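PDB 6V55: adhesion G-protein coupled receptor G6 from Danio rerio, which is an adhesion G-protein-coupled receptor linked to myelination, whose calcium-binding extracellular region probably engages ligands and influences receptor signalling. Local coordinates for residues A[45-50]-A[106-111]; A[446-451]-A[460-465]. All blocks are in the same frame, centred on the assembly; numbering follows the deposited sequence.

Interaction 1 of 2, residues A[45-50]-A[106-111]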
loop_
_atom_site.group_PDB
_atom_site.type_symbol
_atom_site.label_atom_id
_atom_site.label_comp_id
_atom_site.label_asym_id
_atom_site.label_seq_id
_atom_site.Cartn_x
_atom_site.Cartn_y
_atom_site.Cartn_z
ATOM N N ILE A 45 -5.379 -7.282 -9.320
ATOM C CA ILE A 45 -4.005 -6.830 -9.194
ATOM C C ILE A 45 -3.096 -8.045 -9.163
ATOM O O ILE A 45 -3.507 -9.166 -8.868
ATOM C CB ILE A 45 -3.744 -5.933 -7.965
ATOM C CG1 ILE A 45 -3.831 -6.741 -6.667
ATOM C CG2 ILE A 45 -4.669 -4.727 -7.949
ATOM C CD1 ILE A 45 -3.394 -5.956 -5.441
ATOM N N THR A 46 -1.831 -7.812 -9.486
ATOM C CA THR A 46 -0.797 -8.834 -9.426
ATOM C C THR A 46 0.466 -8.134 -8.953
ATOM O O THR A 46 0.860 -7.107 -9.518
ATOM C CB THR A 46 -0.591 -9.512 -10.796
ATOM O OG1 THR A 46 -1.671 -10.432 -11.058
ATOM C CG2 THR A 46 0.748 -10.264 -10.864
ATOM N N PHE A 47 1.062 -8.647 -7.889
ATOM C CA PHE A 47 2.353 -8.152 -7.441
ATOM C C PHE A 47 3.424 -8.761 -8.335
ATOM O O PHE A 47 3.629 -9.971 -8.320
ATOM C CB PHE A 47 2.594 -8.530 -5.987
ATOM C CG PHE A 47 1.688 -7.828 -4.998
ATOM C CD1 PHE A 47 2.144 -6.714 -4.307
ATOM C CD2 PHE A 47 0.401 -8.293 -4.744
ATOM C CE1 PHE A 47 1.341 -6.067 -3.392
ATOM C CE2 PHE A 47 -0.424 -7.649 -3.848
ATOM C CZ PHE A 47 0.050 -6.535 -3.166
ATOM N N LEU A 48 4.097 -7.943 -9.132
ATOM C CA LEU A 48 5.188 -8.465 -9.934
ATOM C C LEU A 48 6.455 -8.657 -9.116
ATOM O O LEU A 48 7.338 -9.429 -9.521
ATOM C CB LEU A 48 5.452 -7.520 -11.108
ATOM C CG LEU A 48 4.187 -7.152 -11.897
ATOM C CD1 LEU A 48 4.436 -6.041 -12.942
ATOM C CD2 LEU A 48 3.633 -8.385 -12.553
ATOM N N ASP A 49 6.556 -7.972 -7.982
ATOM C CA ASP A 49 7.720 -7.929 -7.106
ATOM C C ASP A 49 7.267 -7.279 -5.811
ATOM O O ASP A 49 6.415 -6.392 -5.844
ATOM C CB ASP A 49 8.857 -7.117 -7.727
ATOM C CG ASP A 49 10.166 -7.323 -7.013
ATOM O OD1 ASP A 49 10.230 -8.277 -6.201
ATOM O OD2 ASP A 49 11.115 -6.527 -7.237
ATOM N N PHE A 50 7.820 -7.729 -4.679
ATOM C CA PHE A 50 7.371 -7.251 -3.361
ATOM C C PHE A 50 8.430 -7.589 -2.324
ATOM O O PHE A 50 8.620 -8.779 -2.018
ATOM C CB PHE A 50 6.019 -7.890 -2.949
ATOM C CG PHE A 50 5.467 -7.413 -1.612
ATOM C CD1 PHE A 50 5.748 -8.097 -0.411
ATOM C CD2 PHE A 50 4.598 -6.333 -1.562
ATOM C CE1 PHE A 50 5.242 -7.661 0.801
ATOM C CE2 PHE A 50 4.068 -5.909 -0.361
ATOM C CZ PHE A 50 4.391 -6.577 0.821
ATOM N N PHE A 106 7.775 -2.436 -4.211
ATOM C CA PHE A 106 6.895 -3.311 -4.958
ATOM C C PHE A 106 6.560 -2.735 -6.321
ATOM O O PHE A 106 6.652 -1.528 -6.554
ATOM C CB PHE A 106 5.603 -3.609 -4.194
ATOM C CG PHE A 106 4.904 -2.402 -3.637
ATOM C CD1 PHE A 106 3.918 -1.746 -4.379
ATOM C CD2 PHE A 106 5.163 -1.967 -2.337
ATOM C CE1 PHE A 106 3.227 -0.645 -3.839
ATOM C CE2 PHE A 106 4.484 -0.871 -1.793
ATOM C CZ PHE A 106 3.521 -0.216 -2.543
ATOM N N HIS A 107 6.127 -3.636 -7.201
ATOM C CA HIS A 107 5.673 -3.322 -8.548
ATOM C C HIS A 107 4.392 -4.107 -8.775
ATOM O O HIS A 107 4.421 -5.342 -8.798
ATOM C CB HIS A 107 6.733 -3.700 -9.584
ATOM C CG HIS A 107 6.410 -3.273 -10.982
ATOM N ND1 HIS A 107 7.136 -3.701 -12.071
ATOM C CD2 HIS A 107 5.447 -2.456 -11.472
ATOM C CE1 HIS A 107 6.626 -3.182 -13.172
ATOM N NE2 HIS A 107 5.608 -2.410 -12.838
ATOM N N ILE A 108 3.282 -3.394 -8.948
ATOM C CA ILE A 108 1.952 -3.979 -9.045
ATOM C C ILE A 108 1.380 -3.678 -10.428
ATOM O O ILE A 108 1.446 -2.538 -10.900
ATOM C CB ILE A 108 1.040 -3.423 -7.939
ATOM C CG1 ILE A 108 1.578 -3.798 -6.556
ATOM C CG2 ILE A 108 -0.404 -3.877 -8.099
ATOM C CD1 ILE A 108 0.754 -3.180 -5.432
ATOM N N SER A 109 0.845 -4.699 -11.086
ATOM C CA SER A 109 0.105 -4.536 -12.329
ATOM C C SER A 109 -1.384 -4.657 -12.043
ATOM O O SER A 109 -1.808 -5.590 -11.357
ATOM C CB SER A 109 0.514 -5.601 -13.340
ATOM O OG SER A 109 0.016 -6.868 -12.935
ATOM N N TYR A 110 -2.176 -3.728 -12.575
ATOM C CA TYR A 110 -3.621 -3.793 -12.441
ATOM C C TYR A 110 -4.274 -3.994 -13.802
ATOM O O TYR A 110 -3.725 -3.631 -14.844
ATOM C CB TYR A 110 -4.187 -2.544 -11.766
ATOM C CG TYR A 110 -4.008 -1.225 -12.491
ATOM C CD1 TYR A 110 -2.829 -0.498 -12.351
ATOM C CD2 TYR A 110 -5.042 -0.674 -13.260
ATOM C CE1 TYR A 110 -2.658 0.718 -12.977
ATOM C CE2 TYR A 110 -4.881 0.558 -13.894
ATOM C CZ TYR A 110 -3.676 1.246 -13.749
ATOM O OH TYR A 110 -3.474 2.470 -14.362
ATOM N N LYS A 111 -5.477 -4.560 -13.767
ATOM C CA LYS A 111 -6.152 -5.070 -14.952
ATOM C C LYS A 111 -7.653 -5.010 -14.698
ATOM O O LYS A 111 -8.115 -5.452 -13.639
ATOM C CB LYS A 111 -5.696 -6.508 -15.225
ATOM C CG LYS A 111 -5.801 -6.994 -16.646
ATOM C CD LYS A 111 -6.026 -8.509 -16.664
ATOM C CE LYS A 111 -5.026 -9.246 -17.561
ATOM N NZ LYS A 111 -5.223 -10.717 -17.426
#

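Interaction 2 of 2, residues A[446-451]-A[460-465]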
loop_
_atom_site.group_PDB
_atom_site.type_symbol
_atom_site.label_atom_id
_atom_site.label_comp_id
_atom_site.label_asym_id
_atom_site.label_seq_id
_atom_site.Cartn_x
_atom_site.Cartn_y
_atom_site.Cartn_z
ATOM N N MET A 446 -20.671 2.199 13.908
ATOM C CA MET A 446 -19.816 3.082 14.690
ATOM C C MET A 446 -18.504 3.337 13.962
ATOM O O MET A 446 -17.846 2.398 13.497
ATOM C CB MET A 446 -19.549 2.474 16.058
ATOM C CG MET A 446 -18.455 3.132 16.819
ATOM S SD MET A 446 -19.168 4.021 18.147
ATOM C CE MET A 446 -19.535 2.691 19.249
ATOM N N GLU A 447 -18.160 4.619 13.850
ATOM C CA GLU A 447 -17.086 5.076 12.991
ATOM C C GLU A 447 -15.748 4.672 13.580
ATOM O O GLU A 447 -15.559 4.699 14.800
ATOM C CB GLU A 447 -17.163 6.595 12.833
ATOM C CG GLU A 447 -18.478 7.112 12.189
ATOM C CD GLU A 447 -19.657 7.321 13.176
ATOM O OE1 GLU A 447 -20.800 6.986 12.798
ATOM O OE2 GLU A 447 -19.441 7.783 14.319
ATOM N N ASN A 448 -14.850 4.231 12.699
ATOM C CA ASN A 448 -13.476 3.913 13.052
ATOM C C ASN A 448 -12.743 5.148 13.559
ATOM O O ASN A 448 -13.020 6.267 13.122
ATOM C CB ASN A 448 -12.737 3.389 11.818
ATOM C CG ASN A 448 -13.149 2.011 11.442
ATOM O OD1 ASN A 448 -13.739 1.302 12.243
ATOM N ND2 ASN A 448 -12.823 1.603 10.223
ATOM N N CYS A 449 -11.797 4.943 14.482
ATOM C CA CYS A 449 -10.832 5.995 14.773
ATOM C C CYS A 449 -9.948 6.198 13.550
ATOM O O CYS A 449 -9.415 5.234 12.995
ATOM C CB CYS A 449 -9.974 5.649 15.985
ATOM S SG CYS A 449 -10.849 5.455 17.547
ATOM N N GLN A 450 -9.830 7.444 13.102
ATOM C CA GLN A 450 -9.059 7.745 11.909
ATOM C C GLN A 450 -7.571 7.586 12.182
ATOM O O GLN A 450 -7.125 7.594 13.337
ATOM C CB GLN A 450 -9.352 9.167 11.421
ATOM C CG GLN A 450 -10.764 9.352 10.883
ATOM C CD GLN A 450 -11.076 8.435 9.697
ATOM O OE1 GLN A 450 -11.655 7.364 9.871
ATOM N NE2 GLN A 450 -10.706 8.861 8.491
ATOM N N ALA A 451 -6.814 7.395 11.098
ATOM C CA ALA A 451 -5.360 7.441 11.168
ATOM C C ALA A 451 -4.895 8.810 11.640
ATOM O O ALA A 451 -5.461 9.831 11.243
ATOM C CB ALA A 451 -4.757 7.125 9.813
ATOM N N TRP A 460 -0.427 6.249 13.896
ATOM C CA TRP A 460 -1.340 5.179 14.253
ATOM C C TRP A 460 -2.292 4.948 13.098
ATOM O O TRP A 460 -2.852 5.916 12.585
ATOM C CB TRP A 460 -2.120 5.547 15.506
ATOM C CG TRP A 460 -1.254 5.969 16.638
ATOM C CD1 TRP A 460 -0.880 7.248 16.971
ATOM C CD2 TRP A 460 -0.628 5.109 17.592
ATOM N NE1 TRP A 460 -0.044 7.232 18.067
ATOM C CE2 TRP A 460 0.120 5.933 18.472
ATOM C CE3 TRP A 460 -0.603 3.718 17.775
ATOM C CZ2 TRP A 460 0.864 5.417 19.525
ATOM C CZ3 TRP A 460 0.138 3.203 18.835
ATOM C CH2 TRP A 460 0.859 4.062 19.698
ATOM N N PRO A 461 -2.480 3.712 12.635
ATOM C CA PRO A 461 -3.400 3.468 11.514
ATOM C C PRO A 461 -4.860 3.479 11.961
ATOM O O PRO A 461 -5.167 3.530 13.154
ATOM C CB PRO A 461 -2.981 2.084 11.000
ATOM C CG PRO A 461 -2.334 1.418 12.178
ATOM C CD PRO A 461 -1.734 2.504 13.027
ATOM N N GLU A 462 -5.755 3.454 10.962
ATOM C CA GLU A 462 -7.205 3.460 11.188
ATOM C C GLU A 462 -7.620 2.193 11.913
ATOM O O GLU A 462 -7.075 1.117 11.651
ATOM C CB GLU A 462 -7.953 3.544 9.849
ATOM C CG GLU A 462 -9.439 3.895 9.915
ATOM C CD GLU A 462 -10.132 3.680 8.577
ATOM O OE1 GLU A 462 -9.442 3.749 7.541
ATOM O OE2 GLU A 462 -11.359 3.434 8.554
ATOM N N SER A 463 -8.543 2.317 12.867
ATOM C CA SER A 463 -8.850 1.172 13.716
ATOM C C SER A 463 -10.330 1.082 14.034
ATOM O O SER A 463 -10.972 2.089 14.337
ATOM C CB SER A 463 -8.077 1.229 15.034
ATOM O OG SER A 463 -6.707 1.508 14.810
ATOM N N ARG A 464 -10.839 -0.149 14.043
ATOM C CA ARG A 464 -12.163 -0.464 14.567
ATOM C C ARG A 464 -12.194 -0.216 16.081
ATOM O O ARG A 464 -11.141 -0.167 16.720
ATOM C CB ARG A 464 -12.514 -1.917 14.210
ATOM C CG ARG A 464 -12.759 -2.117 12.711
ATOM C CD ARG A 464 -13.383 -3.470 12.380
ATOM N NE ARG A 464 -12.472 -4.286 11.564
ATOM C CZ ARG A 464 -12.722 -4.724 10.328
ATOM N NH1 ARG A 464 -13.884 -4.453 9.733
ATOM N NH2 ARG A 464 -11.802 -5.449 9.689
ATOM N N PRO A 465 -13.379 0.038 16.660
ATOM C CA PRO A 465 -13.468 0.237 18.122
ATOM C C PRO A 465 -13.040 -0.982 18.935
ATOM O O PRO A 465 -13.334 -2.126 18.572
ATOM C CB PRO A 465 -14.954 0.532 18.343
ATOM C CG PRO A 465 -15.394 1.143 17.079
ATOM C CD PRO A 465 -14.617 0.483 15.981
HETATM O O HOH W 1 -12.987 5.177 7.814
#

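Interaction 1 of 2, residues A[45-50]-A[106-111]
The imidazole of H107 carries the methyl CD1 of L48 on one face, a CH-pi contact with the carbon 3.6 Å from the centroid of the H107 ring and almost on the ring normal. With CG anti to the backbone N (chi1 -174°), the H107 ring lies where L48 CD1 comes over its face, while at its rim NE2 is hydrogen-bonded to S15 of the adjoining strand 13-17. The phenyl rings of F47, F50 and F106 belong to the other face of the sheet, and F106 meets F95 edge-to-face across the sandwich. This is a classic beta bulge between two central antiparallel strands of a CUB-domain beta-sandwich: L48 and D49 together oppose the single residue H107. The extra residue brings L48 N to 2.6 Å from H107 O, nearly along the C=O axis, whereas D49 N reaches the same oxygen by a weak bond. Regular pairing holds before the bulge, where T46 and S109 exchange two backbone bonds; within the bulge H107 N donates to D49 O from above the carbonyl plane, and beyond it F50 and F106 form a non-hydrogen-bonded pair. D49 itself turns its carboxylate to K104 in a salt bridge and to Y21 in a hydrogen bond. On the buried face, I45, F47, F50, F106 and I108 pack towards V63 and V65 of strand 62-66 and V93 of strand 90-96. F47 and I108 run side by side in the same direction, CE1 of the F47 ring resting 3.6 Å from CD1 of I108.

Interaction 2 of 2, residues A[446-451]-A[460-465]
E462, N448 and P465 give up more surface here than any other residues of the two segments; E462 and N448 bond to each other, while P465 makes an apolar contact. The carboxylate of E462 is carried out on an extended chain, CG anti to the backbone N (chi1 -166°), and crosses the N448 side chain at about a right angle. N448 ND2 donates to E462 OE2 over 2.9 Å in an almost straight bond (175°); the oxygen lies in the amide plane, yet the donor stands above the carboxylate plane. A water adds a second grip on this oxygen, donating to E462 OE2 and, over a longer 3.3 Å, to Q450 OE1. The remaining branch of the amide faces the backbone: N448 OD1 lies 3.3 Å from R464 CA. P465 takes the apolar end, its ring atom CG lying 3.7 Å from CG of M446, and both residues also touch I487 of strand 480-488. Between these side-chain contacts C449 and S463 exchange two backbone hydrogen bonds, C449 N to S463 O and S463 N to C449 O. C449 is anchored separately, by a disulfide to C485 of strand 480-488. Two loop segments running in opposite directions and joined at one antiparallel hydrogen-bonded pair form an isolated beta bridge, its first side lying in the loop after strand 436-445.

Overall arrangement
Both contacts set two chain segments antiparallel and both are partly buried, but they differ in regularity and place. Interaction 1 joins neighbouring strands of one sheet within the CUB domain through several backbone pairs, with a wholly buried apolar face against the second sheet and a more polar outer face. Interaction 2 joins loops far later in the chain and has more exposed residues; it holds one bridge, an Asn-Glu hydrogen bond and a water. Covalent bonding enters only in the second, through its half of a disulfide. The two share no elements: their centres lie 27 Å apart, their nearest atoms about 15 Å, and they follow in series along the chain.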